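Proton-dependent oligopeptide transporter family protein (PDB 6EI3) probably couples the transport of small peptides to proton movement across the membrane, as a POT-family member of the major facilitator superfamily. Local coordinates at residues 233-238 with 256-261; 248-253 with 448-453; 266-271 with 289-294. All blocks are in the same frame, centred on the assembly; numbering follows the deposited sequence.

Contact 1: residues 233-238 with 256-261; sequences VLLALA and LVLLLA. With 78M ((2S)-2,3-dihydroxypropyl(7Z)-pentadec-7-enoate), chain O.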
loop_
_atom_site.group_PDB
_atom_site.type_symbol
_atom_site.label_atom_id
_atom_site.label_comp_id
_atom_site.label_asym_id
_atom_site.label_seq_id
_atom_site.Cartn_x
_atom_site.Cartn_y
_atom_site.Cartn_z
ATOM N N VAL A 233 -9.373 -22.414 4.132
ATOM C CA VAL A 233 -9.585 -22.013 5.533
ATOM C C VAL A 233 -8.681 -22.883 6.426
ATOM O O VAL A 233 -8.060 -22.371 7.359
ATOM C CB VAL A 233 -11.089 -22.085 5.952
ATOM C CG1 VAL A 233 -11.278 -21.926 7.461
ATOM C CG2 VAL A 233 -11.927 -21.054 5.209
ATOM N N LEU A 234 -8.575 -24.180 6.097
ATOM C CA LEU A 234 -7.751 -25.153 6.821
ATOM C C LEU A 234 -6.266 -24.896 6.627
ATOM O O LEU A 234 -5.508 -24.997 7.595
ATOM C CB LEU A 234 -8.118 -26.590 6.418
ATOM C CG LEU A 234 -9.094 -27.351 7.329
ATOM C CD1 LEU A 234 -10.405 -26.580 7.545
ATOM C CD2 LEU A 234 -9.414 -28.705 6.740
ATOM N N LEU A 235 -5.852 -24.547 5.388
ATOM C CA LEU A 235 -4.462 -24.209 5.068
ATOM C C LEU A 235 -4.077 -22.879 5.724
ATOM O O LEU A 235 -2.940 -22.737 6.167
ATOM C CB LEU A 235 -4.216 -24.154 3.553
ATOM C CG LEU A 235 -4.230 -25.493 2.797
ATOM C CD1 LEU A 235 -4.408 -25.263 1.297
ATOM C CD2 LEU A 235 -2.972 -26.321 3.079
ATOM N N ALA A 236 -5.038 -21.925 5.818
ATOM C CA ALA A 236 -4.857 -20.628 6.483
ATOM C C ALA A 236 -4.615 -20.853 7.980
ATOM O O ALA A 236 -3.739 -20.213 8.557
ATOM C CB ALA A 236 -6.082 -19.756 6.287
ATOM N N LEU A 237 -5.370 -21.793 8.598
ATOM C CA LEU A 237 -5.221 -22.138 10.017
ATOM C C LEU A 237 -3.873 -22.822 10.280
ATOM O O LEU A 237 -3.224 -22.509 11.283
ATOM C CB LEU A 237 -6.384 -23.010 10.504
ATOM C CG LEU A 237 -7.683 -22.268 10.831
ATOM C CD1 LEU A 237 -8.870 -23.221 10.814
ATOM C CD2 LEU A 237 -7.598 -21.567 12.191
ATOM N N ALA A 238 -3.426 -23.691 9.341
ATOM C CA ALA A 238 -2.143 -24.401 9.419
ATOM C C ALA A 238 -0.953 -23.432 9.436
ATOM O O ALA A 238 0.061 -23.740 10.071
ATOM C CB ALA A 238 -2.006 -25.399 8.279
ATOM N N LEU A 256 -3.984 -14.940 4.876
ATOM C CA LEU A 256 -4.800 -13.990 4.107
ATOM C C LEU A 256 -4.767 -14.316 2.607
ATOM O O LEU A 256 -5.830 -14.429 2.001
ATOM C CB LEU A 256 -4.404 -12.532 4.394
ATOM C CG LEU A 256 -5.015 -11.413 3.503
ATOM C CD1 LEU A 256 -6.515 -11.185 3.799
ATOM C CD2 LEU A 256 -4.223 -10.113 3.650
ATOM N N VAL A 257 -3.564 -14.541 2.036
ATOM C CA VAL A 257 -3.372 -14.902 0.621
ATOM C C VAL A 257 -4.095 -16.210 0.278
ATOM O O VAL A 257 -4.723 -16.308 -0.783
ATOM C CB VAL A 257 -1.870 -14.935 0.242
ATOM C CG1 VAL A 257 -1.644 -15.540 -1.148
ATOM C CG2 VAL A 257 -1.260 -13.533 0.339
ATOM N N LEU A 258 -4.014 -17.206 1.183
ATOM C CA LEU A 258 -4.695 -18.492 1.017
ATOM C C LEU A 258 -6.205 -18.302 1.012
ATOM O O LEU A 258 -6.869 -18.816 0.105
ATOM C CB LEU A 258 -4.269 -19.505 2.106
ATOM C CG LEU A 258 -2.882 -20.139 1.919
ATOM C CD1 LEU A 258 -2.428 -20.822 3.185
ATOM C CD2 LEU A 258 -2.870 -21.156 0.767
ATOM N N LEU A 259 -6.743 -17.512 1.967
ATOM C CA LEU A 259 -8.181 -17.225 2.031
ATOM C C LEU A 259 -8.687 -16.486 0.792
ATOM O O LEU A 259 -9.798 -16.766 0.339
ATOM C CB LEU A 259 -8.565 -16.443 3.298
ATOM C CG LEU A 259 -8.420 -17.191 4.637
ATOM C CD1 LEU A 259 -8.407 -16.204 5.810
ATOM C CD2 LEU A 259 -9.497 -18.272 4.807
ATOM N N LEU A 260 -7.874 -15.546 0.241
ATOM C CA LEU A 260 -8.261 -14.800 -0.958
ATOM C C LEU A 260 -8.314 -15.713 -2.190
ATOM O O LEU A 260 -9.271 -15.647 -2.956
ATOM C CB LEU A 260 -7.319 -13.593 -1.204
ATOM C CG LEU A 260 -7.427 -12.422 -0.209
ATOM C CD1 LEU A 260 -6.233 -11.479 -0.334
ATOM C CD2 LEU A 260 -8.747 -11.649 -0.377
ATOM N N ALA A 261 -7.301 -16.570 -2.364
ATOM C CA ALA A 261 -7.231 -17.476 -3.502
ATOM C C ALA A 261 -8.308 -18.571 -3.473
ATOM O O ALA A 261 -8.973 -18.793 -4.489
ATOM C CB ALA A 261 -5.840 -18.089 -3.603
HETATM O O21 78M O . -9.947 -14.400 -15.377
HETATM C C20 78M O . -10.674 -14.547 -14.168
HETATM C C18 78M O . -9.972 -15.487 -13.217
HETATM O O19 78M O . -9.797 -16.767 -13.829
HETATM C C17 78M O . -10.709 -15.643 -11.911
HETATM O O2 78M O . -9.742 -16.165 -10.969
HETATM C C1 78M O . -10.040 -16.112 -9.665
HETATM O O1 78M O . -11.123 -15.812 -9.231
HETATM C C2 78M O . -8.850 -16.463 -8.821
HETATM C C3 78M O . -8.398 -15.322 -7.918
HETATM C C4 78M O . -6.883 -15.198 -7.830
HETATM C C5 78M O . -6.298 -15.464 -6.453
HETATM C C6 78M O . -6.403 -14.291 -5.470
HETATM C C7 78M O . -5.097 -13.588 -5.284
HETATM C C8 78M O . -4.338 -13.597 -4.201
HETATM C C9 78M O . -3.025 -12.888 -4.037
HETATM C C10 78M O . -1.856 -13.764 -4.499
HETATM C C11 78M O . -0.853 -13.061 -5.397
HETATM C C12 78M O . -0.188 -13.994 -6.402
HETATM C C13 78M O . 0.702 -13.321 -7.439
HETATM C C15 78M O . 3.024 -12.595 -8.069
HETATM C C14 78M O . 2.093 -12.962 -6.948
#
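Leu-259 and Leu-258 of helix 248-270 meet Val-233, Leu-235 and Ala-236 of helix 224-239, and the pair serves as a worked example of two helices that come close where one of them presents an alanine. The short axes approach to 8.3 Å and run almost exactly antiparallel, at 177°.

The first kind of interaction is apolar contact between side-chain branches. Leu-259 leaves its backbone to one side of the partner helix, but the outer end of the side chain turns back across the gap. Its CG rests 3.8 Å from Ala-236 CB, and its CD2 lies 3.7 Å from Val-233 CG2. That valine starts out pointing away from helix 248-270, and it reaches the leucine through CG2, which lies beside the valine's backbone N. The two side chains pass at a slant.

The second kind is a methyl laid against backbone. Leu-258 points toward the other helix, and its chi2 of 166° sets CD1 anti to CA. Extended in this way, CD1 comes to 3.6 Å from Leu-235 O and 3.8 Å from Leu-235 CB, close also to the amide of Ala-236. No hydrogen bond crosses; the contact is apolar packing and a methyl against backbone.

The third is with the lipid 78M of chain O, which helix 248-270 touches through other residues: Ala-261 CA is 3.7 Å from C5, and Val-257 CG1 is 3.8 Å from C10.

Antiparallel neighbours in sequence, the two helices fit the extra hairpin that bacterial POT transporters insert between their two six-helix bundles. Helix 224-239 lies on the outside. Helix 248-270 stands between it and helix 430-456, where Leu-256 packs on Leu-439 and Thr-442, and Val-257 on Val-443 and Leu-446.

Contact 2: residues 248-253 with 448-453; sequences LVICLC and VLLSNV. With 78M ((2S)-2,3-dihydroxypropyl(7Z)-pentadec-7-enoate), chain H; 78M ((2S)-2,3-dihydroxypropyl(7Z)-pentadec-7-enoate), chain G.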
loop_
_atom_site.group_PDB
_atom_site.type_symbol
_atom_site.label_atom_id
_atom_site.label_comp_id
_atom_site.label_asym_id
_atom_site.label_seq_id
_atom_site.Cartn_x
_atom_site.Cartn_y
_atom_site.Cartn_z
ATOM N N LEU A 248 4.790 -14.227 13.370
ATOM C CA LEU A 248 3.333 -14.051 13.295
ATOM C C LEU A 248 2.841 -13.226 12.088
ATOM O O LEU A 248 1.863 -13.635 11.450
ATOM C CB LEU A 248 2.778 -13.464 14.613
ATOM C CG LEU A 248 1.241 -13.415 14.793
ATOM C CD1 LEU A 248 0.586 -14.801 14.656
ATOM C CD2 LEU A 248 0.873 -12.806 16.126
ATOM N N VAL A 249 3.499 -12.084 11.783
ATOM C CA VAL A 249 3.086 -11.205 10.670
ATOM C C VAL A 249 3.088 -11.965 9.330
ATOM O O VAL A 249 2.107 -11.867 8.594
ATOM C CB VAL A 249 3.870 -9.863 10.608
ATOM C CG1 VAL A 249 3.430 -9.009 9.408
ATOM C CG2 VAL A 249 3.689 -9.077 11.907
ATOM N N ILE A 250 4.151 -12.742 9.031
ATOM C CA ILE A 250 4.195 -13.531 7.789
ATOM C C ILE A 250 3.079 -14.572 7.768
ATOM O O ILE A 250 2.365 -14.678 6.771
ATOM C CB ILE A 250 5.587 -14.149 7.527
ATOM C CG1 ILE A 250 6.583 -13.058 7.075
ATOM C CG2 ILE A 250 5.522 -15.305 6.507
ATOM C CD1 ILE A 250 8.103 -13.500 7.077
ATOM N N CYS A 251 2.907 -15.307 8.889
ATOM C CA CYS A 251 1.884 -16.345 8.987
ATOM C C CYS A 251 0.487 -15.822 8.773
ATOM O O CYS A 251 -0.264 -16.454 8.044
ATOM C CB CYS A 251 1.999 -17.118 10.292
ATOM S SG CYS A 251 3.562 -17.998 10.473
ATOM N N LEU A 252 0.143 -14.674 9.400
ATOM C CA LEU A 252 -1.170 -14.053 9.255
ATOM C C LEU A 252 -1.420 -13.628 7.795
ATOM O O LEU A 252 -2.539 -13.794 7.303
ATOM C CB LEU A 252 -1.327 -12.853 10.217
ATOM C CG LEU A 252 -1.531 -13.177 11.717
ATOM C CD1 LEU A 252 -1.361 -11.920 12.563
ATOM C CD2 LEU A 252 -2.911 -13.800 11.981
ATOM N N CYS A 253 -0.356 -13.132 7.102
ATOM C CA CYS A 253 -0.404 -12.715 5.695
ATOM C C CYS A 253 -0.533 -13.857 4.737
ATOM O O CYS A 253 -1.237 -13.705 3.752
ATOM C CB CYS A 253 0.793 -11.853 5.335
ATOM S SG CYS A 253 0.708 -10.196 6.014
ATOM N N VAL A 448 8.265 -8.975 0.327
ATOM C CA VAL A 448 9.531 -8.430 0.836
ATOM C C VAL A 448 9.918 -9.229 2.094
ATOM O O VAL A 448 11.057 -9.686 2.207
ATOM C CB VAL A 448 9.458 -6.911 1.143
ATOM C CG1 VAL A 448 10.799 -6.397 1.678
ATOM C CG2 VAL A 448 9.007 -6.103 -0.073
ATOM N N LEU A 449 8.964 -9.405 3.037
ATOM C CA LEU A 449 9.200 -10.178 4.261
ATOM C C LEU A 449 9.653 -11.595 3.940
ATOM O O LEU A 449 10.610 -12.080 4.553
ATOM C CB LEU A 449 7.948 -10.234 5.135
ATOM C CG LEU A 449 7.436 -8.930 5.772
ATOM C CD1 LEU A 449 6.366 -9.258 6.824
ATOM C CD2 LEU A 449 8.584 -8.143 6.446
ATOM N N LEU A 450 9.016 -12.234 2.933
ATOM C CA LEU A 450 9.365 -13.596 2.502
ATOM C C LEU A 450 10.763 -13.679 1.920
ATOM O O LEU A 450 11.467 -14.653 2.178
ATOM C CB LEU A 450 8.327 -14.175 1.530
ATOM C CG LEU A 450 7.059 -14.755 2.178
ATOM C CD1 LEU A 450 6.091 -15.286 1.112
ATOM C CD2 LEU A 450 7.388 -15.866 3.193
ATOM N N SER A 451 11.180 -12.640 1.160
ATOM C CA SER A 451 12.532 -12.573 0.586
ATOM C C SER A 451 13.622 -12.476 1.674
ATOM O O SER A 451 14.693 -13.043 1.473
ATOM C CB SER A 451 12.666 -11.433 -0.415
ATOM O OG SER A 451 12.767 -10.180 0.246
ATOM N N ASN A 452 13.328 -11.779 2.802
ATOM C CA ASN A 452 14.209 -11.607 3.968
ATOM C C ASN A 452 14.513 -12.936 4.631
ATOM O O ASN A 452 15.620 -13.131 5.128
ATOM C CB ASN A 452 13.544 -10.701 5.023
ATOM C CG ASN A 452 13.936 -9.245 4.999
ATOM O OD1 ASN A 452 14.899 -8.837 4.334
ATOM N ND2 ASN A 452 13.185 -8.435 5.752
ATOM N N VAL A 453 13.506 -13.819 4.692
ATOM C CA VAL A 453 13.584 -15.140 5.320
ATOM C C VAL A 453 14.403 -16.055 4.403
ATOM O O VAL A 453 15.328 -16.717 4.877
ATOM C CB VAL A 453 12.170 -15.717 5.623
ATOM C CG1 VAL A 453 12.244 -17.191 6.024
ATOM C CG2 VAL A 453 11.467 -14.901 6.705
HETATM O O21 78M H . 14.569 -16.925 13.514
HETATM C C20 78M H . 13.153 -17.044 13.577
HETATM C C18 78M H . 12.467 -15.992 12.736
HETATM O O19 78M H . 13.007 -15.993 11.411
HETATM C C17 78M H . 12.560 -14.600 13.323
HETATM O O2 78M H . 11.696 -14.594 14.487
HETATM C C1 78M H . 10.486 -14.024 14.391
HETATM O O1 78M H . 10.063 -13.496 13.393
HETATM C C2 78M H . 9.731 -14.142 15.685
HETATM C C3 78M H . 9.256 -12.806 16.244
HETATM C C4 78M H . 7.875 -12.400 15.744
HETATM C C5 78M H . 7.407 -11.050 16.265
HETATM C C6 78M H . 5.903 -10.817 16.145
HETATM C C7 78M H . 5.536 -9.381 16.387
HETATM C C8 78M H . 4.365 -8.791 16.189
HETATM C C9 78M H . 3.091 -9.400 15.682
HETATM C C10 78M H . 1.919 -8.427 15.789
HETATM C C11 78M H . 0.565 -9.040 15.471
HETATM C C12 78M H . -0.613 -8.140 15.810
HETATM C C13 78M H . -1.981 -8.802 15.704
HETATM C C15 78M H . -3.999 -9.349 14.286
HETATM C C14 78M H . -2.615 -8.750 14.324
HETATM O O21 78M G . 12.654 -10.744 13.672
HETATM C C20 78M G . 11.997 -10.376 14.879
HETATM C C18 78M G . 11.378 -9.003 14.752
HETATM O O19 78M G . 12.394 -7.997 14.791
HETATM C C17 78M G . 10.340 -8.720 15.816
HETATM O O2 78M G . 9.166 -8.198 15.141
HETATM C C1 78M G . 9.032 -6.870 15.020
HETATM O O1 78M G . 9.884 -6.079 15.315
HETATM C C2 78M G . 7.699 -6.508 14.438
HETATM C C3 78M G . 7.128 -5.193 14.946
HETATM C C4 78M G . 6.299 -4.503 13.884
HETATM C C5 78M G . 5.329 -3.464 14.402
HETATM C C6 78M G . 4.200 -3.149 13.425
HETATM C C7 78M G . 3.070 -4.126 13.500
HETATM C C8 78M G . 1.952 -4.088 12.801
HETATM C C9 78M G . 0.816 -5.057 12.901
HETATM C C10 78M G . 0.814 -6.107 11.799
HETATM C C11 78M G . -0.528 -6.800 11.614
HETATM C C12 78M G . -0.508 -7.822 10.500
HETATM C C13 78M G . -1.863 -8.325 10.046
HETATM C C15 78M G . -3.064 -9.857 8.435
HETATM C C14 78M G . -1.771 -9.177 8.798
#
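Ile-250 reaches across from helix 248-270 to Leu-449, Leu-450 and Val-453 of helix 430-456, and this one side chain illustrates how a branched residue can bridge helices held well apart. Ile-250 leaves its backbone toward the partner helix, and at CB the chain divides. One branch ends at once in CG2, which lies 3.8 Å from Leu-450 CD2, the two side chains passing at a slant. The other goes on through CG1, placed beside the backbone N and anti to the carbonyl carbon, which sits 3.7 Å from Leu-449 CB and nearly as close to CD1 of the same leucine. With chi2 at 167° the chain stays extended, and the terminal CD1 comes 3.7 Å from Val-453 CG2 while still touching Leu-449 CB. Ile-250 therefore slides past both Leu-449 and Val-453 in the opposite sense; CG1 and CD1 share Leu-449, while CD1 alone goes on to Val-453.

Beside it, Val-249 crosses Leu-449 at about a right angle, CG1 meeting Leu-449 CD1 at 3.9 Å. The other methyl of Val-249, CG2, faces lipid instead, 3.8 Å from C9 of 78M chain H. Cys-253 SG lies 3.9 Å from C14 of 78M chain G.

Nothing polar joins the segments. The hydroxyl of Ser-451 is turned back on its own helix, OG donating to Val-448 O at 2.6 Å, an oxygen that also accepts from Asn-452 N.

The short axes are 10.6 Å apart at an angle of 126°, so the helices cross steeply. Helix 430-456 belongs to the second bundle. Helix 40-60 of the first bundle closes another side, with His-49 and Ile-56 on Leu-449, while Leu-246 of the short helix 243-246 packs against Val-453.

Contact 3: residues 266-271 with 289-294; sequences GTWWQL and LLRVLV. With 78M ((2S)-2,3-dihydroxypropyl(7Z)-pentadec-7-enoate), chain O.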
loop_
_atom_site.group_PDB
_atom_site.type_symbol
_atom_site.label_atom_id
_atom_site.label_comp_id
_atom_site.label_asym_id
_atom_site.label_seq_id
_atom_site.Cartn_x
_atom_site.Cartn_y
_atom_site.Cartn_z
ATOM N N GLY A 266 -12.956 -20.321 -5.461
ATOM C CA GLY A 266 -14.094 -21.172 -5.132
ATOM C C GLY A 266 -15.398 -20.532 -5.555
ATOM O O GLY A 266 -16.309 -21.229 -6.010
ATOM N N THR A 267 -15.480 -19.185 -5.420
ATOM C CA THR A 267 -16.637 -18.378 -5.821
ATOM C C THR A 267 -16.715 -18.350 -7.345
ATOM O O THR A 267 -17.808 -18.464 -7.888
ATOM C CB THR A 267 -16.575 -16.982 -5.192
ATOM O OG1 THR A 267 -16.558 -17.124 -3.771
ATOM C CG2 THR A 267 -17.746 -16.084 -5.606
ATOM N N TRP A 268 -15.550 -18.233 -8.024
ATOM C CA TRP A 268 -15.425 -18.234 -9.486
ATOM C C TRP A 268 -16.001 -19.531 -10.080
ATOM O O TRP A 268 -16.654 -19.487 -11.121
ATOM C CB TRP A 268 -13.950 -18.049 -9.913
ATOM C CG TRP A 268 -13.759 -18.022 -11.403
ATOM C CD1 TRP A 268 -13.440 -19.075 -12.209
ATOM C CD2 TRP A 268 -13.946 -16.894 -12.270
ATOM N NE1 TRP A 268 -13.415 -18.673 -13.524
ATOM C CE2 TRP A 268 -13.710 -17.336 -13.590
ATOM C CE3 TRP A 268 -14.263 -15.541 -12.055
ATOM C CZ2 TRP A 268 -13.790 -16.477 -14.694
ATOM C CZ3 TRP A 268 -14.320 -14.687 -13.149
ATOM C CH2 TRP A 268 -14.119 -15.163 -14.452
ATOM N N TRP A 269 -15.754 -20.667 -9.410
ATOM C CA TRP A 269 -16.202 -22.008 -9.799
ATOM C C TRP A 269 -17.727 -22.141 -9.848
ATOM O O TRP A 269 -18.252 -22.758 -10.777
ATOM C CB TRP A 269 -15.670 -23.043 -8.793
ATOM C CG TRP A 269 -14.423 -23.772 -9.191
ATOM C CD1 TRP A 269 -13.138 -23.348 -9.022
ATOM C CD2 TRP A 269 -14.342 -25.112 -9.687
ATOM N NE1 TRP A 269 -12.258 -24.327 -9.422
ATOM C CE2 TRP A 269 -12.969 -25.421 -9.837
ATOM C CE3 TRP A 269 -15.294 -26.075 -10.056
ATOM C CZ2 TRP A 269 -12.528 -26.655 -10.331
ATOM C CZ3 TRP A 269 -14.854 -27.294 -10.547
ATOM C CH2 TRP A 269 -13.487 -27.572 -10.683
ATOM N N GLN A 270 -18.426 -21.603 -8.827
ATOM C CA GLN A 270 -19.873 -21.735 -8.636
ATOM C C GLN A 270 -20.667 -20.427 -8.743
ATOM O O GLN A 270 -21.813 -20.392 -8.295
ATOM C CB GLN A 270 -20.135 -22.344 -7.241
ATOM C CG GLN A 270 -19.640 -23.759 -7.022
ATOM C CD GLN A 270 -19.782 -24.232 -5.586
ATOM O OE1 GLN A 270 -19.057 -25.117 -5.151
ATOM N NE2 GLN A 270 -20.704 -23.668 -4.806
ATOM N N LEU A 271 -20.085 -19.357 -9.313
ATOM C CA LEU A 271 -20.757 -18.059 -9.412
ATOM C C LEU A 271 -22.058 -18.101 -10.232
ATOM O O LEU A 271 -23.003 -17.377 -9.903
ATOM C CB LEU A 271 -19.798 -16.966 -9.923
ATOM C CG LEU A 271 -20.331 -15.543 -9.969
ATOM C CD1 LEU A 271 -20.823 -15.063 -8.605
ATOM C CD2 LEU A 271 -19.308 -14.623 -10.516
ATOM N N LEU A 289 -15.532 -8.156 -10.407
ATOM C CA LEU A 289 -14.722 -7.966 -9.193
ATOM C C LEU A 289 -13.642 -9.045 -9.066
ATOM O O LEU A 289 -12.527 -8.730 -8.659
ATOM C CB LEU A 289 -15.611 -7.986 -7.928
ATOM C CG LEU A 289 -15.762 -6.709 -7.083
ATOM C CD1 LEU A 289 -14.425 -6.005 -6.824
ATOM C CD2 LEU A 289 -16.787 -5.776 -7.664
ATOM N N LEU A 290 -13.969 -10.309 -9.397
ATOM C CA LEU A 290 -13.002 -11.411 -9.340
ATOM C C LEU A 290 -11.916 -11.298 -10.409
ATOM O O LEU A 290 -10.763 -11.634 -10.143
ATOM C CB LEU A 290 -13.669 -12.781 -9.358
ATOM C CG LEU A 290 -14.538 -13.116 -8.148
ATOM C CD1 LEU A 290 -15.349 -14.376 -8.404
ATOM C CD2 LEU A 290 -13.695 -13.217 -6.836
ATOM N N ARG A 291 -12.269 -10.788 -11.594
ATOM C CA ARG A 291 -11.298 -10.527 -12.656
ATOM C C ARG A 291 -10.336 -9.427 -12.206
ATOM O O ARG A 291 -9.141 -9.525 -12.466
ATOM C CB ARG A 291 -12.004 -10.125 -13.953
ATOM C CG ARG A 291 -12.699 -11.284 -14.629
ATOM C CD ARG A 291 -13.061 -10.891 -16.040
ATOM N NE ARG A 291 -14.066 -11.777 -16.621
ATOM C CZ ARG A 291 -15.361 -11.493 -16.686
ATOM N NH1 ARG A 291 -15.823 -10.346 -16.197
ATOM N NH2 ARG A 291 -16.204 -12.347 -17.251
ATOM N N VAL A 292 -10.853 -8.418 -11.471
ATOM C CA VAL A 292 -10.086 -7.302 -10.890
ATOM C C VAL A 292 -9.104 -7.826 -9.849
ATOM O O VAL A 292 -7.950 -7.385 -9.815
ATOM C CB VAL A 292 -11.023 -6.194 -10.321
ATOM C CG1 VAL A 292 -10.335 -5.352 -9.240
ATOM C CG2 VAL A 292 -11.552 -5.312 -11.437
ATOM N N LEU A 293 -9.556 -8.771 -9.009
ATOM C CA LEU A 293 -8.739 -9.402 -7.977
ATOM C C LEU A 293 -7.502 -10.068 -8.603
ATOM O O LEU A 293 -6.419 -9.976 -8.020
ATOM C CB LEU A 293 -9.575 -10.398 -7.125
ATOM C CG LEU A 293 -8.840 -11.192 -6.008
ATOM C CD1 LEU A 293 -8.288 -10.280 -4.910
ATOM C CD2 LEU A 293 -9.754 -12.248 -5.391
ATOM N N VAL A 294 -7.651 -10.682 -9.808
ATOM C CA VAL A 294 -6.524 -11.286 -10.529
ATOM C C VAL A 294 -5.541 -10.191 -10.991
ATOM O O VAL A 294 -4.339 -10.323 -10.752
ATOM C CB VAL A 294 -6.952 -12.238 -11.674
ATOM C CG1 VAL A 294 -5.732 -12.787 -12.416
ATOM C CG2 VAL A 294 -7.784 -13.389 -11.122
HETATM O O21 78M O . -9.947 -14.400 -15.377
HETATM C C20 78M O . -10.674 -14.547 -14.168
HETATM C C18 78M O . -9.972 -15.487 -13.217
HETATM O O19 78M O . -9.797 -16.767 -13.829
HETATM C C17 78M O . -10.709 -15.643 -11.911
HETATM O O2 78M O . -9.742 -16.165 -10.969
HETATM C C1 78M O . -10.040 -16.112 -9.665
HETATM O O1 78M O . -11.123 -15.812 -9.231
HETATM C C2 78M O . -8.850 -16.463 -8.821
HETATM C C3 78M O . -8.398 -15.322 -7.918
HETATM C C4 78M O . -6.883 -15.198 -7.830
HETATM C C5 78M O . -6.298 -15.464 -6.453
HETATM C C6 78M O . -6.403 -14.291 -5.470
HETATM C C7 78M O . -5.097 -13.588 -5.284
HETATM C C8 78M O . -4.338 -13.597 -4.201
HETATM C C9 78M O . -3.025 -12.888 -4.037
HETATM C C10 78M O . -1.856 -13.764 -4.499
HETATM C C11 78M O . -0.853 -13.061 -5.397
HETATM C C12 78M O . -0.188 -13.994 -6.402
HETATM C C13 78M O . 0.702 -13.321 -7.439
HETATM C C15 78M O . 3.024 -12.595 -8.069
HETATM C C14 78M O . 2.093 -12.962 -6.948
#
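Leu-290 and Trp-268 pack against each other where helix 248-270, probably the second helix of the inserted POT hairpin, lies beside helix 281-306 of the major facilitator fold, the two running roughly antiparallel and crossing at 142°. The contact shows how a buried protein side can be completed by lipid on a more exposed one.

The buried side centres on Leu-290. Its CB lies 3.9 Å from Trp-268 CE3, and the two side chains slide past each other in opposite directions. The leucine's CD1 reaches further, in the plane of the indole at its edge, and comes 3.9 Å from Trp-268 N. Thr-267 CG2 adds a crossing at about a right angle, 4.1 Å from Leu-290 CD1. The threonine OG1 bonds instead to Ile-263 O on its own helix. Leu-271 CD2 touches Leu-290 CD1 more distantly, at 4.5 Å, and packs also on Val-283 and Val-286.

On the partly exposed side, the extended chain of Arg-291 crosses the indole at about a right angle and places NE at the ring edge, near its plane, 4.0 Å from Trp-268 CH2. The guanidinium and ring planes are 81° apart. The indole's cation-pi partner is instead Arg-287, one turn earlier on helix 281-306.

Also on this side lies the head of 78M chain O, hydrogen-bonded to Tyr-493 OH. Val-294 CG2 approaches the lipid's ester oxygen O2 to 3.4 Å. In Trp-268, chi1 of -179° sets CG anti to the backbone N. The lipid fits closely over one face of the indole, its carbon C17 displaced toward the rim, with Trp-268 CD2 the closest ring atom to C17 at 3.5 Å.

How the contacts relate
Coming from the N terminus, the chain opens contact 1 at 233-238, turns, and comes back along helix 248-270, which supplies a segment to every contact. Contact 1 closes a short loop at 256-261. Contact 2 has already opened at 248-253 inside that loop and closes only at 448-453, so the two cross. Contact 3, from 266-271 to 289-294, starts after contact 1 has closed and is nested within contact 2. Together they join helix 248-270 to helices 224-239, 281-306 and 430-456. Contacts 1 and 3 share the lipid 78M of chain O and touch directly, Leu-260 O lying 4.2 Å from Leu-293 CD2, while contacts 2 and 3 remain about 12 Å apart between nearest atoms.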